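Local atomic coordinates of aromatic amino acid aminotransferase I (Candida albicans WO-1, PDB entry 6HNU), a protein that probably catalyses the transfer of the amino group of aromatic L-amino acids to 2-oxoglutarate, using pyridoxal 5'-phosphate and yielding aromatic oxo-acids and L-glutamate. Residues B[20-25]-B[320-324]; B[233-237]-B[286-292]; B[249-254]-B[388-393]; B[416-421]-B[459-463]. All coordinates share one frame; numbering follows the deposited sequence.

Interaction 1 (B[20-25]-B[320-324])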
# COMPACT_ATOMS: atom_id res chain seq x y z
N SER B 20 9.93 9.03 -13.35
CA SER B 20 8.51 9.39 -13.14
C SER B 20 7.94 9.85 -14.48
O SER B 20 6.83 9.41 -14.88
CB SER B 20 8.39 10.44 -12.08
OG SER B 20 7.05 10.79 -11.85
N LYS B 21 8.67 10.71 -15.19
CA LYS B 21 8.18 11.27 -16.49
C LYS B 21 7.92 10.14 -17.49
O LYS B 21 6.96 10.26 -18.26
CB LYS B 21 9.22 12.22 -17.08
CG LYS B 21 9.20 13.65 -16.56
CD LYS B 21 10.59 14.23 -16.69
CE LYS B 21 10.60 15.73 -16.80
NZ LYS B 21 11.90 16.27 -16.32
N ALA B 22 8.75 9.11 -17.50
CA ALA B 22 8.68 7.94 -18.43
C ALA B 22 7.54 6.95 -18.10
O ALA B 22 7.27 6.08 -18.95
CB ALA B 22 10.01 7.24 -18.45
N ARG B 23 6.90 7.04 -16.93
CA ARG B 23 5.80 6.11 -16.54
C ARG B 23 4.63 6.29 -17.52
O ARG B 23 4.45 7.44 -17.98
CB ARG B 23 5.34 6.33 -15.10
CG ARG B 23 6.34 5.79 -14.08
CD ARG B 23 5.86 5.89 -12.63
NE ARG B 23 6.90 5.38 -11.77
CZ ARG B 23 7.12 4.09 -11.52
NH1 ARG B 23 6.32 3.15 -12.03
NH2 ARG B 23 8.16 3.75 -10.80
N GLN B 24 3.92 5.21 -17.88
CA GLN B 24 2.82 5.25 -18.89
C GLN B 24 1.54 4.68 -18.31
O GLN B 24 1.60 3.97 -17.30
CB GLN B 24 3.22 4.47 -20.14
CG GLN B 24 4.60 4.81 -20.65
CD GLN B 24 4.87 4.20 -22.01
OE1 GLN B 24 4.09 4.37 -22.94
NE2 GLN B 24 5.96 3.47 -22.11
N THR B 25 0.39 5.00 -18.92
CA THR B 25 -0.90 4.32 -18.65
C THR B 25 -0.86 2.94 -19.31
O THR B 25 -0.01 2.74 -20.22
CB THR B 25 -2.11 5.11 -19.15
OG1 THR B 25 -1.84 5.44 -20.52
CG2 THR B 25 -2.38 6.36 -18.34
N ARG B 320 1.38 12.04 -11.88
CA ARG B 320 2.56 11.15 -11.81
C ARG B 320 2.48 10.23 -10.57
O ARG B 320 2.88 9.06 -10.67
CB ARG B 320 3.86 11.94 -11.84
CG ARG B 320 4.10 12.67 -13.15
CD ARG B 320 4.46 11.74 -14.30
NE ARG B 320 3.31 11.27 -15.07
CZ ARG B 320 3.36 10.38 -16.06
NH1 ARG B 320 2.25 10.10 -16.72
NH2 ARG B 320 4.51 9.81 -16.42
N TYR B 321 2.04 10.74 -9.43
CA TYR B 321 1.75 9.86 -8.27
C TYR B 321 0.71 8.79 -8.67
O TYR B 321 0.86 7.65 -8.23
CB TYR B 321 1.22 10.63 -7.08
CG TYR B 321 2.23 11.36 -6.24
CD1 TYR B 321 2.63 12.65 -6.56
CD2 TYR B 321 2.65 10.83 -5.03
CE1 TYR B 321 3.48 13.38 -5.73
CE2 TYR B 321 3.53 11.53 -4.20
CZ TYR B 321 3.93 12.81 -4.54
OH TYR B 321 4.74 13.54 -3.71
N VAL B 322 -0.36 9.14 -9.39
CA VAL B 322 -1.42 8.17 -9.75
C VAL B 322 -0.81 7.06 -10.63
O VAL B 322 -1.01 5.87 -10.33
CB VAL B 322 -2.61 8.88 -10.42
CG1 VAL B 322 -3.60 7.84 -10.93
CG2 VAL B 322 -3.29 9.85 -9.46
N ARG B 323 0.01 7.40 -11.62
CA ARG B 323 0.71 6.40 -12.46
C ARG B 323 1.51 5.45 -11.57
O ARG B 323 1.46 4.23 -11.77
CB ARG B 323 1.62 7.11 -13.46
CG ARG B 323 0.85 8.01 -14.42
CD ARG B 323 -0.03 7.21 -15.39
NE ARG B 323 -1.38 6.90 -14.93
CZ ARG B 323 -2.44 7.71 -14.96
NH1 ARG B 323 -2.36 8.96 -15.37
NH2 ARG B 323 -3.62 7.25 -14.55
N LEU B 324 2.25 5.98 -10.61
CA LEU B 324 3.05 5.13 -9.70
C LEU B 324 2.12 4.28 -8.85
O LEU B 324 2.34 3.04 -8.79
CB LEU B 324 3.95 5.99 -8.82
CG LEU B 324 4.71 5.25 -7.73
CD1 LEU B 324 5.59 4.15 -8.28
CD2 LEU B 324 5.56 6.25 -6.95
O HOH W 1 5.63 9.07 -10.12
O HOH W 2 3.89 3.70 -13.76
O HOH W 3 0.99 3.00 -14.48

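Interaction 2 (B[233-237]-B[286-292])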
# COMPACT_ATOMS: atom_id res chain seq x y z
N TYR B 233 9.11 29.33 2.45
CA TYR B 233 8.39 29.31 1.15
C TYR B 233 9.12 30.21 0.16
O TYR B 233 9.41 29.80 -0.99
CB TYR B 233 6.90 29.68 1.32
CG TYR B 233 6.16 29.51 0.03
CD1 TYR B 233 5.85 28.23 -0.42
CD2 TYR B 233 5.95 30.56 -0.84
CE1 TYR B 233 5.25 28.00 -1.64
CE2 TYR B 233 5.32 30.36 -2.06
CZ TYR B 233 4.98 29.07 -2.47
OH TYR B 233 4.40 28.84 -3.69
N ASP B 234 9.53 31.41 0.59
CA ASP B 234 10.27 32.37 -0.28
C ASP B 234 11.59 31.75 -0.76
O ASP B 234 11.97 31.95 -1.93
CB ASP B 234 10.48 33.72 0.42
CG ASP B 234 9.21 34.53 0.57
OD1 ASP B 234 8.23 34.14 -0.00
OD2 ASP B 234 9.21 35.52 1.32
N ILE B 235 12.28 31.00 0.10
CA ILE B 235 13.54 30.32 -0.27
C ILE B 235 13.23 29.23 -1.31
O ILE B 235 13.94 29.16 -2.32
CB ILE B 235 14.23 29.78 0.99
CG1 ILE B 235 14.65 30.94 1.88
CG2 ILE B 235 15.37 28.86 0.64
CD1 ILE B 235 14.93 30.52 3.28
N ALA B 236 12.17 28.45 -1.10
CA ALA B 236 11.78 27.38 -2.07
C ALA B 236 11.49 28.03 -3.42
O ALA B 236 11.91 27.51 -4.43
CB ALA B 236 10.59 26.62 -1.53
N CYS B 237 10.89 29.22 -3.45
CA CYS B 237 10.53 29.89 -4.72
C CYS B 237 11.80 30.44 -5.38
O CYS B 237 11.92 30.32 -6.60
CB CYS B 237 9.52 31.00 -4.51
SG CYS B 237 7.88 30.43 -3.99
N LEU B 286 0.07 28.85 1.66
CA LEU B 286 1.00 29.90 1.21
C LEU B 286 1.35 29.72 -0.26
O LEU B 286 2.10 30.55 -0.80
CB LEU B 286 2.28 29.83 2.05
CG LEU B 286 2.11 30.12 3.54
CD1 LEU B 286 3.45 30.03 4.29
CD2 LEU B 286 1.51 31.51 3.75
N ASP B 287 0.91 28.64 -0.88
CA ASP B 287 1.58 28.06 -2.07
C ASP B 287 1.01 28.67 -3.36
O ASP B 287 0.52 27.94 -4.18
CB ASP B 287 1.45 26.54 -2.10
CG ASP B 287 2.25 25.90 -3.22
OD1 ASP B 287 3.26 26.52 -3.70
OD2 ASP B 287 1.87 24.79 -3.64
N VAL B 288 1.24 29.95 -3.59
CA VAL B 288 0.78 30.64 -4.82
C VAL B 288 1.38 29.96 -6.05
O VAL B 288 0.68 29.96 -7.08
CB VAL B 288 1.05 32.16 -4.75
CG1 VAL B 288 0.35 32.78 -3.56
CG2 VAL B 288 2.53 32.49 -4.72
N GLU B 289 2.58 29.38 -5.98
CA GLU B 289 3.31 28.83 -7.15
C GLU B 289 2.97 27.34 -7.39
O GLU B 289 3.33 26.83 -8.48
CB GLU B 289 4.82 29.01 -7.01
CG GLU B 289 5.25 30.46 -6.86
CD GLU B 289 6.72 30.73 -7.16
OE1 GLU B 289 7.49 29.77 -7.27
OE2 GLU B 289 7.07 31.91 -7.31
N GLY B 290 2.31 26.63 -6.47
CA GLY B 290 2.04 25.18 -6.66
C GLY B 290 3.29 24.32 -6.49
O GLY B 290 3.33 23.25 -7.08
N ARG B 291 4.25 24.72 -5.65
CA ARG B 291 5.48 23.92 -5.44
C ARG B 291 5.39 23.20 -4.08
O ARG B 291 6.45 22.73 -3.58
CB ARG B 291 6.68 24.86 -5.60
CG ARG B 291 6.77 25.95 -4.53
CD ARG B 291 8.10 26.66 -4.56
NE ARG B 291 8.33 27.29 -5.87
CZ ARG B 291 9.06 26.77 -6.86
NH1 ARG B 291 9.15 27.44 -8.00
NH2 ARG B 291 9.72 25.64 -6.71
N VAL B 292 4.21 23.15 -3.47
CA VAL B 292 4.04 22.39 -2.19
C VAL B 292 3.29 21.09 -2.49
O VAL B 292 2.26 21.14 -3.19
CB VAL B 292 3.36 23.22 -1.08
CG1 VAL B 292 3.23 22.43 0.21
CG2 VAL B 292 4.11 24.49 -0.80
O HOH W 4 9.99 30.71 -8.53

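Interaction 3 (B[249-254]-B[388-393]). With PLP (pyridoxal-5'-phosphate), chain I.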
# COMPACT_ATOMS: atom_id res chain seq x y z
N TYR B 249 0.41 15.35 12.10
CA TYR B 249 0.14 15.91 13.45
C TYR B 249 -0.53 17.28 13.34
O TYR B 249 -0.67 17.95 14.36
CB TYR B 249 1.43 16.02 14.26
CG TYR B 249 2.28 14.78 14.35
CD1 TYR B 249 1.83 13.64 14.98
CD2 TYR B 249 3.54 14.74 13.80
CE1 TYR B 249 2.61 12.50 15.08
CE2 TYR B 249 4.35 13.64 13.91
CZ TYR B 249 3.89 12.50 14.55
OH TYR B 249 4.66 11.38 14.68
N TYR B 250 -0.94 17.72 12.13
CA TYR B 250 -1.51 19.07 11.93
C TYR B 250 -2.66 19.33 12.89
O TYR B 250 -2.76 20.42 13.39
CB TYR B 250 -2.01 19.26 10.49
CG TYR B 250 -2.41 20.69 10.21
CD1 TYR B 250 -1.46 21.66 9.96
CD2 TYR B 250 -3.75 21.06 10.19
CE1 TYR B 250 -1.81 22.97 9.67
CE2 TYR B 250 -4.12 22.36 9.92
CZ TYR B 250 -3.16 23.32 9.67
OH TYR B 250 -3.50 24.58 9.41
N PHE B 251 -3.49 18.34 13.20
CA PHE B 251 -4.70 18.57 14.03
C PHE B 251 -4.38 18.21 15.48
O PHE B 251 -5.31 18.11 16.29
CB PHE B 251 -5.90 17.87 13.38
CG PHE B 251 -6.43 18.64 12.20
CD1 PHE B 251 -6.83 19.96 12.35
CD2 PHE B 251 -6.44 18.08 10.94
CE1 PHE B 251 -7.26 20.69 11.26
CE2 PHE B 251 -6.85 18.83 9.84
CZ PHE B 251 -7.28 20.13 10.01
N LEU B 252 -3.08 18.06 15.83
CA LEU B 252 -2.66 17.99 17.25
C LEU B 252 -2.14 19.37 17.66
O LEU B 252 -1.47 19.45 18.71
CB LEU B 252 -1.60 16.90 17.45
CG LEU B 252 -2.00 15.51 16.95
CD1 LEU B 252 -0.99 14.47 17.38
CD2 LEU B 252 -3.38 15.12 17.43
N GLN B 253 -2.47 20.42 16.91
CA GLN B 253 -2.28 21.81 17.41
C GLN B 253 -3.05 21.98 18.73
O GLN B 253 -4.11 21.34 18.94
CB GLN B 253 -2.64 22.84 16.36
CG GLN B 253 -1.58 22.88 15.26
CD GLN B 253 -1.98 23.79 14.13
OE1 GLN B 253 -1.97 25.01 14.25
NE2 GLN B 253 -2.41 23.20 13.02
N MET B 254 -2.49 22.82 19.61
CA MET B 254 -3.00 22.99 20.98
C MET B 254 -3.07 24.49 21.29
O MET B 254 -2.44 25.28 20.59
CB MET B 254 -2.08 22.31 22.00
CG MET B 254 -2.09 20.80 21.88
SD MET B 254 -0.80 19.98 22.84
CE MET B 254 0.63 20.64 21.97
N PRO B 388 5.62 22.57 23.66
CA PRO B 388 5.07 22.48 22.31
C PRO B 388 3.72 23.23 22.17
O PRO B 388 2.95 23.25 23.10
CB PRO B 388 4.80 20.99 22.08
CG PRO B 388 5.56 20.27 23.17
CD PRO B 388 5.71 21.26 24.31
N VAL B 389 3.51 23.83 21.00
CA VAL B 389 2.20 24.38 20.54
C VAL B 389 1.44 23.35 19.70
O VAL B 389 0.25 23.61 19.41
CB VAL B 389 2.38 25.67 19.75
CG1 VAL B 389 3.13 26.74 20.55
CG2 VAL B 389 3.05 25.42 18.40
N ALA B 390 2.06 22.23 19.29
CA ALA B 390 1.39 21.18 18.48
C ALA B 390 2.10 19.85 18.63
O ALA B 390 3.29 19.83 18.94
CB ALA B 390 1.33 21.60 17.03
N GLY B 391 1.38 18.77 18.46
CA GLY B 391 1.98 17.43 18.34
C GLY B 391 1.85 16.59 19.59
O GLY B 391 1.15 17.00 20.55
N MET B 392 2.49 15.42 19.56
CA MET B 392 2.41 14.42 20.65
C MET B 392 3.73 14.38 21.42
O MET B 392 3.78 13.69 22.43
CB MET B 392 2.03 13.04 20.13
CG MET B 392 2.96 12.47 19.08
SD MET B 392 2.52 10.79 18.69
CE MET B 392 0.76 10.92 18.42
N PHE B 393 4.72 15.15 21.02
CA PHE B 393 6.09 15.04 21.58
C PHE B 393 6.48 16.27 22.38
O PHE B 393 6.13 17.42 22.04
CB PHE B 393 7.11 14.83 20.47
CG PHE B 393 6.83 13.59 19.66
CD1 PHE B 393 6.88 12.34 20.25
CD2 PHE B 393 6.59 13.68 18.29
CE1 PHE B 393 6.67 11.19 19.49
CE2 PHE B 393 6.37 12.53 17.54
CZ PHE B 393 6.38 11.30 18.15
N1 PLP I . 5.28 10.85 8.93
C2 PLP I . 5.77 11.20 10.12
C2A PLP I . 6.71 12.35 10.19
C3 PLP I . 5.41 10.52 11.28
O3 PLP I . 5.99 10.90 12.46
C4 PLP I . 4.53 9.43 11.18
C4A PLP I . 4.16 8.68 12.38
C5 PLP I . 4.00 9.09 9.93
C6 PLP I . 4.43 9.81 8.84
C5A PLP I . 3.11 7.88 9.74
O4P PLP I . 1.95 8.21 8.92
P PLP I . 0.92 7.18 8.43
O1P PLP I . -0.11 8.09 7.79
O2P PLP I . 0.41 6.42 9.69
O3P PLP I . 1.62 6.24 7.45

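Interaction 4 (B[416-421]-B[459-463])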
# COMPACT_ATOMS: atom_id res chain seq x y z
N VAL B 416 27.37 11.34 27.53
CA VAL B 416 26.45 11.91 28.54
C VAL B 416 25.02 11.45 28.22
O VAL B 416 24.33 11.02 29.11
CB VAL B 416 26.57 13.44 28.63
CG1 VAL B 416 25.54 14.00 29.58
CG2 VAL B 416 27.97 13.86 29.06
N GLU B 417 24.61 11.56 26.96
CA GLU B 417 23.27 11.08 26.51
C GLU B 417 23.09 9.62 26.92
O GLU B 417 22.05 9.31 27.50
CB GLU B 417 23.12 11.23 25.01
CG GLU B 417 21.72 10.95 24.48
CD GLU B 417 21.68 11.00 22.96
OE1 GLU B 417 22.43 10.20 22.34
OE2 GLU B 417 20.90 11.81 22.39
N ALA B 418 24.06 8.75 26.62
CA ALA B 418 24.00 7.30 26.95
C ALA B 418 23.88 7.11 28.47
O ALA B 418 23.04 6.31 28.90
CB ALA B 418 25.21 6.58 26.40
N ALA B 419 24.67 7.86 29.25
CA ALA B 419 24.65 7.80 30.73
C ALA B 419 23.27 8.19 31.24
O ALA B 419 22.73 7.51 32.12
CB ALA B 419 25.72 8.69 31.33
N VAL B 420 22.74 9.31 30.76
CA VAL B 420 21.41 9.76 31.23
C VAL B 420 20.35 8.74 30.82
O VAL B 420 19.50 8.45 31.66
CB VAL B 420 21.09 11.18 30.74
CG1 VAL B 420 19.62 11.54 30.96
CG2 VAL B 420 22.01 12.19 31.40
N HIS B 421 20.41 8.21 29.59
CA HIS B 421 19.47 7.16 29.10
C HIS B 421 19.53 5.93 30.01
O HIS B 421 18.47 5.50 30.46
CB HIS B 421 19.78 6.77 27.65
CG HIS B 421 18.82 5.84 26.99
ND1 HIS B 421 17.47 6.11 26.91
CD2 HIS B 421 19.03 4.70 26.28
CE1 HIS B 421 16.89 5.14 26.23
NE2 HIS B 421 17.82 4.28 25.82
N HIS B 459 24.98 20.48 23.76
CA HIS B 459 23.59 20.23 24.21
C HIS B 459 23.10 18.93 23.56
O HIS B 459 23.43 18.70 22.38
CB HIS B 459 22.66 21.42 23.94
CG HIS B 459 22.98 22.60 24.80
ND1 HIS B 459 23.89 23.55 24.39
CD2 HIS B 459 22.54 22.96 26.02
CE1 HIS B 459 24.01 24.46 25.34
NE2 HIS B 459 23.20 24.11 26.36
N ILE B 460 22.35 18.16 24.33
CA ILE B 460 21.74 16.86 23.95
C ILE B 460 20.27 17.02 24.28
O ILE B 460 19.93 18.06 24.94
CB ILE B 460 22.39 15.69 24.72
CG1 ILE B 460 22.29 15.86 26.24
CG2 ILE B 460 23.82 15.53 24.26
CD1 ILE B 460 22.65 14.63 27.04
N PHE B 461 19.43 16.12 23.80
CA PHE B 461 18.02 16.11 24.22
C PHE B 461 17.47 14.71 24.19
O PHE B 461 18.07 13.82 23.57
CB PHE B 461 17.23 17.08 23.34
CG PHE B 461 16.95 16.62 21.93
CD1 PHE B 461 17.93 16.72 20.96
CD2 PHE B 461 15.68 16.16 21.58
CE1 PHE B 461 17.66 16.38 19.64
CE2 PHE B 461 15.43 15.77 20.26
CZ PHE B 461 16.42 15.89 19.30
N PHE B 462 16.32 14.58 24.84
CA PHE B 462 15.47 13.40 24.85
C PHE B 462 14.09 13.80 24.34
O PHE B 462 13.61 14.90 24.66
CB PHE B 462 15.36 12.81 26.25
CG PHE B 462 16.64 12.15 26.68
CD1 PHE B 462 17.71 12.91 27.11
CD2 PHE B 462 16.82 10.79 26.51
CE1 PHE B 462 18.90 12.30 27.47
CE2 PHE B 462 18.02 10.18 26.87
CZ PHE B 462 19.05 10.94 27.33
N ARG B 463 13.50 12.87 23.59
CA ARG B 463 12.10 12.94 23.12
C ARG B 463 11.23 12.08 24.02
O ARG B 463 11.50 10.90 24.21
CB ARG B 463 11.97 12.49 21.67
CG ARG B 463 10.57 12.71 21.12
CD ARG B 463 10.31 11.92 19.87
NE ARG B 463 10.05 10.53 20.12
CZ ARG B 463 9.84 9.63 19.21
NH1 ARG B 463 9.84 9.98 17.93
NH2 ARG B 463 9.60 8.38 19.59
O HOH W 5 20.85 14.36 21.94

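Interaction 1 (B[20-25]-B[320-324])
S20 and R320 bring their CA atoms to 6.3 Å, and one helical turn further along helix 315-327 the CA atoms of R23 and R323 are 6.5 Å apart. The short helix 18-22 and the loop that follows it thus pass over one side of helix 315-327. R320 carries the contact: bends at chi2 (-72°) and chi3 turn its guanidinium back to the end of the short helix. There NH2 of R320 donates to S20 O at 2.8 Å, in the carbonyl plane, and to R23 O, also at 2.8 Å but from above the plane of the R23 carbonyl. S20 O accepts from the backbone N of R23 as well. Beside this grip, the hydroxyl OG of S20 lies 3.4 Å from R320 CB and shares a water with R320 O. The R23 chain is extended from CG to NE, and CD1 of L324 sits over the centre of its guanidinium face, 3.6 Å from R23 CZ. T25 does the same to R323, its CG2 methyl lying 3.6 Å from R323 CZ, while salt bridges to E319 and E326 hold the R323 charge. Q24 N and R23 also meet E171 of the second subunit. One arginine NH2 therefore ties two carbonyl oxygens of the N-terminal segment to the helix, and its positive charge probably suits the carbonyl-rich end of helix 18-22.

Interaction 2 (B[233-237]-B[286-292])
Y233, on helix 226-239, reaches the type I beta turn D287-G290, part of the loop that leads into strand 292-297 of the large mixed sheet. With CG anti to the backbone N (chi1 -174°), the ring passes under L286 O, which lies over one face toward the rim, and the hydroxyl arrives at the turn. There Y233 OH donates to the anti lone pair of D287 OD1 at 2.6 Å and accepts from E289 N at 3.0 Å, so it is used in both directions. D287 OD1 keeps its syn lone pair for R291 N, at 2.8 Å, and V292 N meets D287 OD2 from above the carboxylate plane. One carboxylate thus fixes the loop and receives the tyrosine. CG2 of V292 touches the ring edge, 3.8 Å from Y233 CE1. R291 holds OE1 of E289 in a side-on salt bridge through NE and NH1, the oxygen lying in the guanidinium plane, and NE comes within 3.6 Å of C237 CA; NH2 of R291 forms a salt bridge with D240. Around the contact, A236 packs on I243 of strand 242-246, R291 shares a backbone hydrogen bond with I243, V292 leans on helix 283-286, and I235 turns to helix 192-200.

Interaction 3 (B[249-254]-B[388-393])
Q253 and A390 pair through a single antiparallel bridge of the non-hydrogen-bonded kind, their CA atoms 3.9 Å apart, at the tight middle of this contact. Flanking bonds close it: G391 N donates to L252 O at 2.9 Å, from well above the carbonyl plane, and M254 N donates to V389 O, also at 2.9 Å. CB of A390 rests on Q253 CG, and the methyl CE of M254, brought round by the bend at chi3 (-65°), lies 3.4 Å from A390 N. The P388 and V389 end is looser. V389 is exposed, its CB directed away, and meets the other segment chiefly through its carbonyl oxygen, and P388 CB comes no nearer than 4.2 Å to M254 CE. Toward the active site the packing becomes aromatic. The edge of F393 is turned to the face of Y249 in an offset edge-to-face pair, planes at 80°, with F393 CE2 3.5 Å from Y249 OH. M392 adds a Met-aromatic contact, its SD coming obliquely to Y249 CE1, while its CG covers the centre of a face of F393. Y249 OH accepts from O3 of pyridoxal phosphate at 2.6 Å and Y249 also touches the bound phenylalanine. The 388-393 loop thus backs the tyrosine that binds the cofactor's phenolic oxygen, a contact that, as for the corresponding tyrosine of aspartate aminotransferase, probably influences the cofactor's electronic state.

Interaction 4 (B[416-421]-B[459-463])
I460 and F462 of strand 459-465 pack against helix 413-426 in a helix-on-sheet contact of the C-terminal part of the chain, the short segments' axes approaching to 9.2 Å at an angle of 36°. These two side chains make most of the contact, without a direct hydrogen bond. I460, its CG1 between the backbone N and the carbonyl carbon (chi1 57°), sends CD1 toward the start of the helical segment, where it lies 3.6 Å from E417 CA and 3.9 Å from V416 CG1. F462 enters a turn later: its ring edge is presented to the helix, CZ 3.4 Å from E417 O, while CE1 is 3.6 Å from V420 CG1 and CE2 is 3.9 Å from H421 CB. E417 O and H421 CB lie at the ring edge, and V420 CG1 approaches obliquely. The carboxylate of E417 extends past the ring; OE1 bonds to S435, and OE2 accepts from a water, at 2.6 Å, that in turn accepts from F461 N. F461 points away from the helix and meets Y164 edge-to-face. Strand 459-465 lies between strands 393-399 and 429-433, and P433 of the latter touches E417, H421 and F462. Helix 471-489 packs on V416 and V420 through F489 and meets F462 through F481.

Interactions 1 and 2 lie in the part built round the eight-stranded mixed sheet, their centres 23 Å apart: helix 315-327 follows strand 309-314, and helix 226-239 precedes strand 242-246. Interaction 3 joins the loop after strand 242-246 to the entrance of strand 393-399, so it links the large sheet to the four-stranded antiparallel sheet that interaction 4 covers with helix 413-426. Interactions 3 and 4 are also 23 Å apart between centres, yet touch through F393 CD1 and R463 CD at 3.5 Å. Along the chain interaction 1 encloses interaction 2, interaction 3 crosses both, and interaction 4 is last. Interactions 1, 3 and 4 also touch the second subunit, which supplies Y105 to the cofactor site.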